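Local coordinates for protein nitroalkane oxidase (Podospora anserina, PDB 3MKH) that oxidises primary and secondary nitroalkanes, preferring longer chains, to aldehydes or ketones with release of nitrite, using FAD and molecular oxygen and forming hydrogen peroxide, at residues L132-P137 / P149-T154; C186-D191 / V206-V211. All coordinates share one frame; numbering follows the deposited sequence.

Contact 1 of 2, residues L132-P137 / P149-T154; sequences LVFSEP and PGFQTT. With FAD (flavin-adenine dinucleotide), chain E.
Glu-136 reaches across to the 149-154 loop and is gripped at both carboxylate oxygens. OE1 takes the backbone N-H of Gln-152 on its syn side, close to the carboxylate plane, with N to OE1 at 2.8 Å. That bond is nearly straight, its N-H...O angle 170°. OE2 is met from above the plane, both donors on the same face: Thr-153 OG1 and Thr-153 N each lie 3.0 Å from Glu-136 OE2. The glutamate chain is extended beyond CG (chi2 -176°), which carries CD out toward the loop. A salt bridge from OE2 to Lys-168 NZ of strand 161-168 would help to offset the charge of this buried carboxylate. An alanine here in place of the glutamate would probably leave the N-H groups of Gln-152 and Thr-153 and the Thr-153 hydroxyl without their acceptor, deprive Lys-168 of its carboxylate mate, and open a gap beside Phe-151.

In this acyl-CoA dehydrogenase fold, the 132-137 segment leaves the end of strand 130-133 to line the flavin, where Leu-132 O accepts from FAD N3 at 2.7 Å and Ser-135 N donates to FAD O2 at 2.8 Å. On the side toward the 149-154 loop the packing is apolar: Phe-151 turns its edge to the face of Phe-134 in a T-shaped pair, planes at 89°. The centroids are 5.4 Å apart, with CE1 of Phe-151 over the centre of the Phe-134 ring. The solvent side is looser. There Gln-152 is exposed, touching Glu-136 OE1 through CB at 3.5 Å, while its own OE1 turns to the backbone N of Glu-167.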
ATOM      1  N   LEU A 132      26.125  18.146  14.433  1.00 19.38           N
ATOM      2  CA  LEU A 132      26.835  17.099  13.700  1.00 21.48           C
ATOM      3  C   LEU A 132      26.808  17.522  12.236  1.00 21.12           C
ATOM      4  O   LEU A 132      25.753  17.528  11.574  1.00 19.59           O
ATOM      5  CB  LEU A 132      26.186  15.726  13.922  1.00 22.15           C
ATOM      6  CG  LEU A 132      26.667  14.509  13.104  1.00 30.30           C
ATOM      7  CD1 LEU A 132      28.155  14.512  12.877  1.00 27.95           C
ATOM      8  CD2 LEU A 132      26.247  13.213  13.781  1.00 30.46           C
ATOM      9  N   VAL A 133      27.964  17.952  11.754  1.00 20.83           N
ATOM     10  CA  VAL A 133      28.041  18.633  10.474  1.00 21.43           C
ATOM     11  C   VAL A 133      28.548  17.646   9.437  1.00 23.21           C
ATOM     12  O   VAL A 133      29.750  17.526   9.196  1.00 22.65           O
ATOM     13  CB  VAL A 133      28.940  19.863  10.544  1.00 21.96           C
ATOM     14  CG1 VAL A 133      28.849  20.663   9.238  1.00 21.26           C
ATOM     15  CG2 VAL A 133      28.544  20.733  11.737  1.00 20.93           C
ATOM     16  N   PHE A 134      27.592  16.936   8.847  1.00 23.78           N
ATOM     17  CA  PHE A 134      27.838  15.817   7.957  1.00 24.56           C
ATOM     18  C   PHE A 134      27.399  16.171   6.538  1.00 26.20           C
ATOM     19  O   PHE A 134      28.181  16.073   5.588  1.00 22.42           O
ATOM     20  CB  PHE A 134      27.019  14.628   8.462  1.00 22.62           C
ATOM     21  CG  PHE A 134      27.256  13.343   7.712  1.00 30.49           C
ATOM     22  CD1 PHE A 134      26.500  13.026   6.597  1.00 32.63           C
ATOM     23  CD2 PHE A 134      28.205  12.430   8.147  1.00 29.38           C
ATOM     24  CE1 PHE A 134      26.707  11.831   5.915  1.00 32.43           C
ATOM     25  CE2 PHE A 134      28.410  11.238   7.470  1.00 26.91           C
ATOM     26  CZ  PHE A 134      27.667  10.942   6.356  1.00 29.33           C
ATOM     27  N   SER A 135      26.136  16.579   6.405  1.00 21.36           N
ATOM     28  CA  SER A 135      25.514  16.751   5.095  1.00 21.57           C
ATOM     29  C   SER A 135      26.075  17.909   4.273  1.00 20.58           C
ATOM     30  O   SER A 135      26.586  18.894   4.819  1.00 18.06           O
ATOM     31  CB  SER A 135      23.995  16.900   5.241  1.00 23.47           C
ATOM     32  OG  SER A 135      23.434  15.736   5.827  1.00 24.29           O
ATOM     33  N   GLU A 136      25.935  17.784   2.955  1.00 24.38           N
ATOM     34  CA  GLU A 136      26.539  18.696   1.988  1.00 23.92           C
ATOM     35  C   GLU A 136      25.551  18.970   0.847  1.00 25.11           C
ATOM     36  O   GLU A 136      24.707  18.126   0.530  1.00 21.43           O
ATOM     37  CB  GLU A 136      27.843  18.088   1.430  1.00 23.49           C
ATOM     38  CG  GLU A 136      28.930  17.939   2.477  1.00 23.48           C
ATOM     39  CD  GLU A 136      30.268  17.431   1.929  1.00 26.93           C
ATOM     40  OE1 GLU A 136      30.330  16.893   0.798  1.00 27.11           O
ATOM     41  OE2 GLU A 136      31.264  17.559   2.663  1.00 26.82           O
ATOM     42  N   PRO A 137      25.655  20.152   0.214  1.00 25.23           N
ATOM     43  CA  PRO A 137      24.693  20.545  -0.825  1.00 26.89           C
ATOM     44  C   PRO A 137      24.577  19.525  -1.966  1.00 28.70           C
ATOM     45  O   PRO A 137      23.471  19.293  -2.489  1.00 24.71           O
ATOM     46  CB  PRO A 137      25.273  21.847  -1.392  1.00 25.61           C
ATOM     47  CG  PRO A 137      26.390  22.224  -0.525  1.00 29.00           C
ATOM     48  CD  PRO A 137      26.771  21.103   0.354  1.00 23.11           C
ATOM     49  N   PRO A 149      33.421  11.155  -6.035  1.00 33.68           N
ATOM     50  CA  PRO A 149      34.268  12.265  -5.577  1.00 32.30           C
ATOM     51  C   PRO A 149      34.565  12.231  -4.073  1.00 32.04           C
ATOM     52  O   PRO A 149      35.604  12.747  -3.662  1.00 30.28           O
ATOM     53  CB  PRO A 149      33.430  13.509  -5.903  1.00 33.98           C
ATOM     54  CG  PRO A 149      32.500  13.078  -6.975  1.00 35.92           C
ATOM     55  CD  PRO A 149      32.193  11.634  -6.691  1.00 33.49           C
ATOM     56  N   GLY A 150      33.677  11.649  -3.267  1.00 31.33           N
ATOM     57  CA  GLY A 150      33.848  11.687  -1.819  1.00 26.12           C
ATOM     58  C   GLY A 150      33.338  13.007  -1.259  1.00 29.72           C
ATOM     59  O   GLY A 150      32.860  13.849  -2.017  1.00 28.48           O
ATOM     60  N   PHE A 151      33.432  13.186   0.057  1.00 24.71           N
ATOM     61  CA  PHE A 151      33.047  14.445   0.704  1.00 28.78           C
ATOM     62  C   PHE A 151      33.680  15.651   0.014  1.00 29.37           C
ATOM     63  O   PHE A 151      34.843  15.616  -0.359  1.00 28.23           O
ATOM     64  CB  PHE A 151      33.491  14.457   2.170  1.00 27.71           C
ATOM     65  CG  PHE A 151      32.614  13.653   3.085  1.00 30.64           C
ATOM     66  CD1 PHE A 151      31.312  14.061   3.358  1.00 25.86           C
ATOM     67  CD2 PHE A 151      33.102  12.503   3.696  1.00 28.29           C
ATOM     68  CE1 PHE A 151      30.512  13.315   4.212  1.00 29.31           C
ATOM     69  CE2 PHE A 151      32.329  11.769   4.546  1.00 23.14           C
ATOM     70  CZ  PHE A 151      31.021  12.170   4.808  1.00 31.29           C
ATOM     71  N   GLN A 152      32.918  16.723  -0.141  1.00 27.53           N
ATOM     72  CA  GLN A 152      33.469  17.941  -0.704  1.00 30.01           C
ATOM     73  C   GLN A 152      34.265  18.667   0.362  1.00 30.11           C
ATOM     74  O   GLN A 152      35.175  19.425   0.053  1.00 30.13           O
ATOM     75  CB  GLN A 152      32.359  18.844  -1.251  1.00 33.74           C
ATOM     76  CG  GLN A 152      32.861  20.115  -1.975  1.00 34.05           C
ATOM     77  CD  GLN A 152      33.053  21.332  -1.054  1.00 38.14           C
ATOM     78  OE1 GLN A 152      32.406  21.452  -0.014  1.00 35.96           O
ATOM     79  NE2 GLN A 152      33.933  22.253  -1.459  1.00 39.91           N
ATOM     80  N   THR A 153      33.919  18.447   1.626  1.00 25.83           N
ATOM     81  CA  THR A 153      34.619  19.106   2.717  1.00 25.13           C
ATOM     82  C   THR A 153      35.904  18.330   3.033  1.00 27.24           C
ATOM     83  O   THR A 153      35.878  17.119   3.274  1.00 26.51           O
ATOM     84  CB  THR A 153      33.734  19.236   3.986  1.00 25.45           C
ATOM     85  OG1 THR A 153      32.576  20.035   3.686  1.00 28.00           O
ATOM     86  CG2 THR A 153      34.509  19.892   5.125  1.00 23.93           C
ATOM     87  N   THR A 154      37.027  19.035   3.022  1.00 25.72           N
ATOM     88  CA  THR A 154      38.322  18.392   3.186  1.00 26.62           C
ATOM     89  C   THR A 154      39.079  18.992   4.340  1.00 27.53           C
ATOM     90  O   THR A 154      38.790  20.108   4.779  1.00 27.80           O
ATOM     91  CB  THR A 154      39.206  18.569   1.936  1.00 30.10           C
ATOM     92  OG1 THR A 154      39.392  19.964   1.695  1.00 26.57           O
ATOM     93  CG2 THR A 154      38.567  17.937   0.726  1.00 31.71           C
TER
HETATM   94  PA  FAD E 500      21.293  12.346  -0.649  0.84 26.80           P
HETATM   95  O1A FAD E 500      22.708  12.114  -0.928  0.84 24.28           O
HETATM   96  O2A FAD E 500      20.771  13.713  -0.698  0.84 25.49           O
HETATM   97  O5B FAD E 500      20.430  11.423  -1.643  0.84 26.55           O
HETATM   98  C5B FAD E 500      19.201  11.888  -2.196  0.84 22.17           C
HETATM   99  C4B FAD E 500      18.382  10.766  -2.861  0.84 25.30           C
HETATM  100  O4B FAD E 500      19.120  10.244  -3.974  0.84 28.20           O
HETATM  101  C3B FAD E 500      18.175   9.584  -1.918  0.84 24.71           C
HETATM  102  O3B FAD E 500      16.968   9.762  -1.173  0.84 25.08           O
HETATM  103  C2B FAD E 500      18.013   8.423  -2.882  0.84 23.39           C
HETATM  104  O2B FAD E 500      16.659   8.329  -3.313  0.84 21.93           O
HETATM  105  C1B FAD E 500      18.909   8.812  -4.058  0.84 27.58           C
HETATM  106  N9A FAD E 500      20.207   8.094  -3.921  0.84 27.69           N
HETATM  107  C8A FAD E 500      21.402   8.656  -3.770  0.84 27.11           C
HETATM  108  N7A FAD E 500      22.333   7.715  -3.672  0.84 27.62           N
HETATM  109  C5A FAD E 500      21.725   6.538  -3.765  0.84 31.34           C
HETATM  110  C6A FAD E 500      22.168   5.223  -3.739  0.84 33.19           C
HETATM  111  N6A FAD E 500      23.457   4.947  -3.591  0.84 33.10           N
HETATM  112  N1A FAD E 500      21.275   4.237  -3.869  0.84 27.38           N
HETATM  113  C2A FAD E 500      19.990   4.503  -4.018  0.84 30.69           C
HETATM  114  N3A FAD E 500      19.535   5.744  -4.049  0.84 28.15           N
HETATM  115  C4A FAD E 500      20.373   6.778  -3.924  0.84 29.44           C
HETATM  116  N1  FAD E 500      22.433  16.695   8.332  0.84 24.46           N
HETATM  117  C2  FAD E 500      23.506  16.738   9.212  0.84 23.17           C
HETATM  118  O2  FAD E 500      24.633  16.507   8.800  0.84 26.13           O
HETATM  119  N3  FAD E 500      23.297  17.037  10.555  0.84 24.14           N
HETATM  120  C4  FAD E 500      22.015  17.304  11.029  0.84 25.05           C
HETATM  121  O4  FAD E 500      21.844  17.572  12.216  0.84 21.80           O
HETATM  122  C4X FAD E 500      20.943  17.262  10.148  0.84 25.86           C
HETATM  123  N5  FAD E 500      19.642  17.519  10.589  0.84 25.03           N
HETATM  124  C5X FAD E 500      18.648  17.810   9.649  0.84 22.33           C
HETATM  125  C6  FAD E 500      17.446  18.395  10.036  0.84 21.03           C
HETATM  126  C7  FAD E 500      16.472  18.684   9.088  0.84 22.18           C
HETATM  127  C7M FAD E 500      15.153  19.329   9.499  0.84 22.87           C
HETATM  128  C8  FAD E 500      16.702  18.383   7.752  0.84 25.84           C
HETATM  129  C8M FAD E 500      15.639  18.695   6.699  0.84 22.00           C
HETATM  130  C9  FAD E 500      17.897  17.792   7.370  0.84 24.46           C
HETATM  131  C9A FAD E 500      18.871  17.508   8.315  0.84 21.82           C
HETATM  132  N10 FAD E 500      20.075  16.920   7.931  0.84 27.04           N
HETATM  133  C10 FAD E 500      21.154  16.958   8.806  0.84 28.96           C
HETATM  134  C1' FAD E 500      20.214  16.247   6.617  0.84 27.62           C
HETATM  135  C2' FAD E 500      19.758  14.790   6.699  0.84 26.53           C
HETATM  136  O2' FAD E 500      20.596  14.068   7.596  0.84 26.24           O
HETATM  137  C3' FAD E 500      19.734  14.091   5.330  0.84 27.34           C
HETATM  138  O3' FAD E 500      19.098  12.830   5.485  0.84 26.31           O
HETATM  139  C4' FAD E 500      21.127  13.853   4.730  0.84 27.45           C
HETATM  140  O4' FAD E 500      21.606  15.039   4.110  0.84 25.42           O
HETATM  141  C5' FAD E 500      21.074  12.735   3.682  0.84 27.32           C
HETATM  142  O5' FAD E 500      20.084  13.003   2.686  0.84 27.73           O
HETATM  143  P   FAD E 500      19.636  11.873   1.656  0.84 28.69           P
HETATM  144  O1P FAD E 500      19.421  10.630   2.405  0.84 26.69           O
HETATM  145  O2P FAD E 500      18.549  12.393   0.826  0.84 26.46           O
HETATM  146  O3P FAD E 500      20.981  11.687   0.785  0.84 27.68           O

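Contact 2 of 2, residues C186-D191 / V206-V211; sequences CVVCRD and VMIILV. With SO4 (sulfate ion), chain G.
Val-187 and Cys-189 pair with Ile-209 and Met-207 through four backbone hydrogen bonds, the signature of two neighbouring antiparallel strands in the mixed beta-sheet of this acyl-CoA dehydrogenase fold. The axes of these two short segments approach to 4.6 Å, their N-to-C directions 148° apart rather than 180°, evidence of a twisted pair. Cys-189 O accepts from Met-207 N at 2.9 Å, and the N-H...O angle of 176° makes this a nearly straight bond.

On the face bearing Cys-186, Val-188, Arg-190, Val-206, Ile-208 and Leu-210, Cys-186 SG meets Leu-210 CD2 directly across at 3.5 Å, and Cys-186 CB meets Ile-208 CG2 diagonally at 3.8 Å. Val-188 and Ile-208 lie side by side, pointing the same way. The other face joins Cys-189 SG to Ile-209 CD1 at 4.1 Å. At the end of the pair, Asp-191 CB packs on Met-207 SD at 3.7 Å.

Farther out, Val-188 touches Phe-134 and Phe-151, Ile-208 packs on strand 255-257, and Trp-162 lies against both Asp-191 and Met-207. The Arg-190 side chain leads away; its NE bonds to Phe-151 O, and NH1 holds O3 of a sulfate ion, probably from the crystallisation liquor, at 3.0 Å near the guanidinium plane.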
ATOM      1  N   CYS A 186      30.821  19.074  15.182  1.00 20.55           N
ATOM      2  CA  CYS A 186      31.590  17.888  14.795  1.00 20.58           C
ATOM      3  C   CYS A 186      31.585  17.794  13.271  1.00 23.42           C
ATOM      4  O   CYS A 186      30.581  17.396  12.677  1.00 22.47           O
ATOM      5  CB  CYS A 186      30.986  16.621  15.395  1.00 21.31           C
ATOM      6  SG  CYS A 186      31.194  16.520  17.195  1.00 25.50           S
ATOM      7  N   VAL A 187      32.698  18.172  12.642  1.00 21.19           N
ATOM      8  CA  VAL A 187      32.726  18.290  11.187  1.00 19.01           C
ATOM      9  C   VAL A 187      33.272  17.019  10.580  1.00 24.57           C
ATOM     10  O   VAL A 187      34.425  16.625  10.824  1.00 21.95           O
ATOM     11  CB  VAL A 187      33.529  19.507  10.714  1.00 19.17           C
ATOM     12  CG1 VAL A 187      33.498  19.620   9.169  1.00 20.24           C
ATOM     13  CG2 VAL A 187      32.963  20.766  11.347  1.00 20.22           C
ATOM     14  N   VAL A 188      32.417  16.361   9.813  1.00 20.79           N
ATOM     15  CA  VAL A 188      32.807  15.159   9.120  1.00 21.78           C
ATOM     16  C   VAL A 188      33.403  15.563   7.788  1.00 25.86           C
ATOM     17  O   VAL A 188      32.779  16.275   6.985  1.00 22.71           O
ATOM     18  CB  VAL A 188      31.616  14.227   8.912  1.00 22.06           C
ATOM     19  CG1 VAL A 188      32.069  12.899   8.271  1.00 25.50           C
ATOM     20  CG2 VAL A 188      30.937  13.971  10.254  1.00 23.08           C
ATOM     21  N   CYS A 189      34.629  15.121   7.555  1.00 24.08           N
ATOM     22  CA  CYS A 189      35.333  15.534   6.359  1.00 26.57           C
ATOM     23  C   CYS A 189      36.299  14.456   5.887  1.00 31.01           C
ATOM     24  O   CYS A 189      36.489  13.429   6.559  1.00 28.38           O
ATOM     25  CB  CYS A 189      36.078  16.840   6.634  1.00 28.88           C
ATOM     26  SG  CYS A 189      37.107  16.782   8.120  1.00 30.68           S
ATOM     27  N   ARG A 190      36.913  14.680   4.727  1.00 26.36           N
ATOM     28  CA  ARG A 190      37.940  13.753   4.272  1.00 26.38           C
ATOM     29  C   ARG A 190      39.353  14.358   4.284  1.00 29.71           C
ATOM     30  O   ARG A 190      39.573  15.511   3.874  1.00 24.76           O
ATOM     31  CB  ARG A 190      37.586  13.145   2.914  1.00 28.04           C
ATOM     32  CG  ARG A 190      37.774  14.052   1.756  1.00 32.98           C
ATOM     33  CD  ARG A 190      37.501  13.345   0.447  1.00 34.14           C
ATOM     34  NE  ARG A 190      37.208  14.347  -0.567  1.00 32.22           N
ATOM     35  CZ  ARG A 190      38.139  14.979  -1.267  1.00 35.91           C
ATOM     36  NH1 ARG A 190      39.417  14.688  -1.070  1.00 38.15           N
ATOM     37  NH2 ARG A 190      37.795  15.896  -2.161  1.00 34.32           N
ATOM     38  N   ASP A 191      40.301  13.566   4.779  1.00 29.37           N
ATOM     39  CA  ASP A 191      41.698  13.961   4.845  1.00 29.01           C
ATOM     40  C   ASP A 191      42.231  14.057   3.422  1.00 28.98           C
ATOM     41  O   ASP A 191      42.156  13.098   2.656  1.00 32.19           O
ATOM     42  CB  ASP A 191      42.478  12.908   5.633  1.00 31.99           C
ATOM     43  CG  ASP A 191      43.972  13.199   5.702  1.00 33.58           C
ATOM     44  OD1 ASP A 191      44.386  14.337   5.403  1.00 32.10           O
ATOM     45  OD2 ASP A 191      44.732  12.275   6.070  1.00 38.23           O
ATOM     46  N   VAL A 206      38.281   9.272   5.982  1.00 25.64           N
ATOM     47  CA  VAL A 206      37.244  10.029   6.697  1.00 25.93           C
ATOM     48  C   VAL A 206      37.601  10.320   8.148  1.00 25.91           C
ATOM     49  O   VAL A 206      38.050   9.425   8.886  1.00 25.76           O
ATOM     50  CB  VAL A 206      35.876   9.343   6.595  1.00 25.85           C
ATOM     51  CG1 VAL A 206      34.813  10.158   7.356  1.00 27.81           C
ATOM     52  CG2 VAL A 206      35.492   9.218   5.140  1.00 22.81           C
ATOM     53  N   MET A 207      37.429  11.581   8.533  1.00 24.40           N
ATOM     54  CA  MET A 207      37.743  12.071   9.867  1.00 22.61           C
ATOM     55  C   MET A 207      36.554  12.798  10.471  1.00 26.15           C
ATOM     56  O   MET A 207      35.641  13.198   9.761  1.00 24.69           O
ATOM     57  CB  MET A 207      38.884  13.090   9.814  1.00 27.67           C
ATOM     58  CG  MET A 207      40.135  12.689   9.068  1.00 29.96           C
ATOM     59  SD  MET A 207      41.283  14.081   8.951  1.00 30.89           S
ATOM     60  CE  MET A 207      41.729  14.318  10.661  1.00 41.94           C
ATOM     61  N   ILE A 208      36.590  12.996  11.782  1.00 23.23           N
ATOM     62  CA  ILE A 208      35.733  13.992  12.418  1.00 23.73           C
ATOM     63  C   ILE A 208      36.626  14.976  13.171  1.00 26.14           C
ATOM     64  O   ILE A 208      37.480  14.577  13.981  1.00 25.77           O
ATOM     65  CB  ILE A 208      34.715  13.359  13.385  1.00 21.65           C
ATOM     66  CG1 ILE A 208      33.852  12.327  12.649  1.00 21.66           C
ATOM     67  CG2 ILE A 208      33.843  14.453  14.042  1.00 23.21           C
ATOM     68  CD1 ILE A 208      32.829  11.637  13.540  1.00 24.89           C
ATOM     69  N   ILE A 209      36.458  16.261  12.882  1.00 23.12           N
ATOM     70  CA  ILE A 209      37.258  17.297  13.540  1.00 23.46           C
ATOM     71  C   ILE A 209      36.329  18.291  14.198  1.00 21.64           C
ATOM     72  O   ILE A 209      35.377  18.756  13.571  1.00 22.23           O
ATOM     73  CB  ILE A 209      38.164  18.045  12.528  1.00 24.14           C
ATOM     74  CG1 ILE A 209      38.984  17.036  11.720  1.00 28.05           C
ATOM     75  CG2 ILE A 209      39.066  19.046  13.232  1.00 24.75           C
ATOM     76  CD1 ILE A 209      40.014  17.672  10.813  1.00 29.24           C
ATOM     77  N   LEU A 210      36.602  18.606  15.461  1.00 22.18           N
ATOM     78  CA  LEU A 210      35.841  19.608  16.181  1.00 20.88           C
ATOM     79  C   LEU A 210      36.158  21.004  15.668  1.00 26.49           C
ATOM     80  O   LEU A 210      37.300  21.304  15.315  1.00 23.72           O
ATOM     81  CB  LEU A 210      36.104  19.523  17.693  1.00 21.92           C
ATOM     82  CG  LEU A 210      35.816  18.166  18.343  1.00 26.08           C
ATOM     83  CD1 LEU A 210      36.040  18.207  19.869  1.00 25.82           C
ATOM     84  CD2 LEU A 210      34.398  17.686  17.976  1.00 24.37           C
ATOM     85  N   VAL A 211      35.129  21.843  15.617  1.00 21.34           N
ATOM     86  CA  VAL A 211      35.281  23.266  15.333  1.00 24.37           C
ATOM     87  C   VAL A 211      34.398  24.052  16.302  1.00 26.51           C
ATOM     88  O   VAL A 211      33.170  23.906  16.303  1.00 26.26           O
ATOM     89  CB  VAL A 211      34.872  23.619  13.880  1.00 22.44           C
ATOM     90  CG1 VAL A 211      34.941  25.139  13.655  1.00 24.36           C
ATOM     91  CG2 VAL A 211      35.759  22.888  12.882  1.00 21.51           C
TER
HETATM   92  S   SO4 G 440      41.322  17.425  -3.336  1.00 60.26           S
HETATM   93  O1  SO4 G 440      40.985  18.021  -4.628  1.00 73.58           O
HETATM   94  O2  SO4 G 440      40.588  18.130  -2.286  1.00 56.23           O
HETATM   95  O3  SO4 G 440      40.930  16.018  -3.350  1.00 48.60           O
HETATM   96  O4  SO4 G 440      42.761  17.565  -3.095  1.00 61.98           O

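Overall arrangement
From the N terminus the chain passes a run of helices before strand 130-133, where contact 1 opens. Contact 1 closes the excursion of 11 residues between 132-137 and 149-154, none of them helix or strand, at the start of strand 154-158. Contact 2 follows in series, neither nested nor crossed, and closes the 14-residue connection between strands 184-191 and 206-212. Strand 184-191 has parallel partners 130-133 and 154-158 on one edge and antiparallel 206-212 on the other. The contact centres are about 9 Å apart. Backbone hydrogen bonds of Val-133 with Cys-186 and Val-188, and of Thr-153 with Arg-190, join the flavin-binding end of strand 130-133 and the 149-154 loop to strand 184-191.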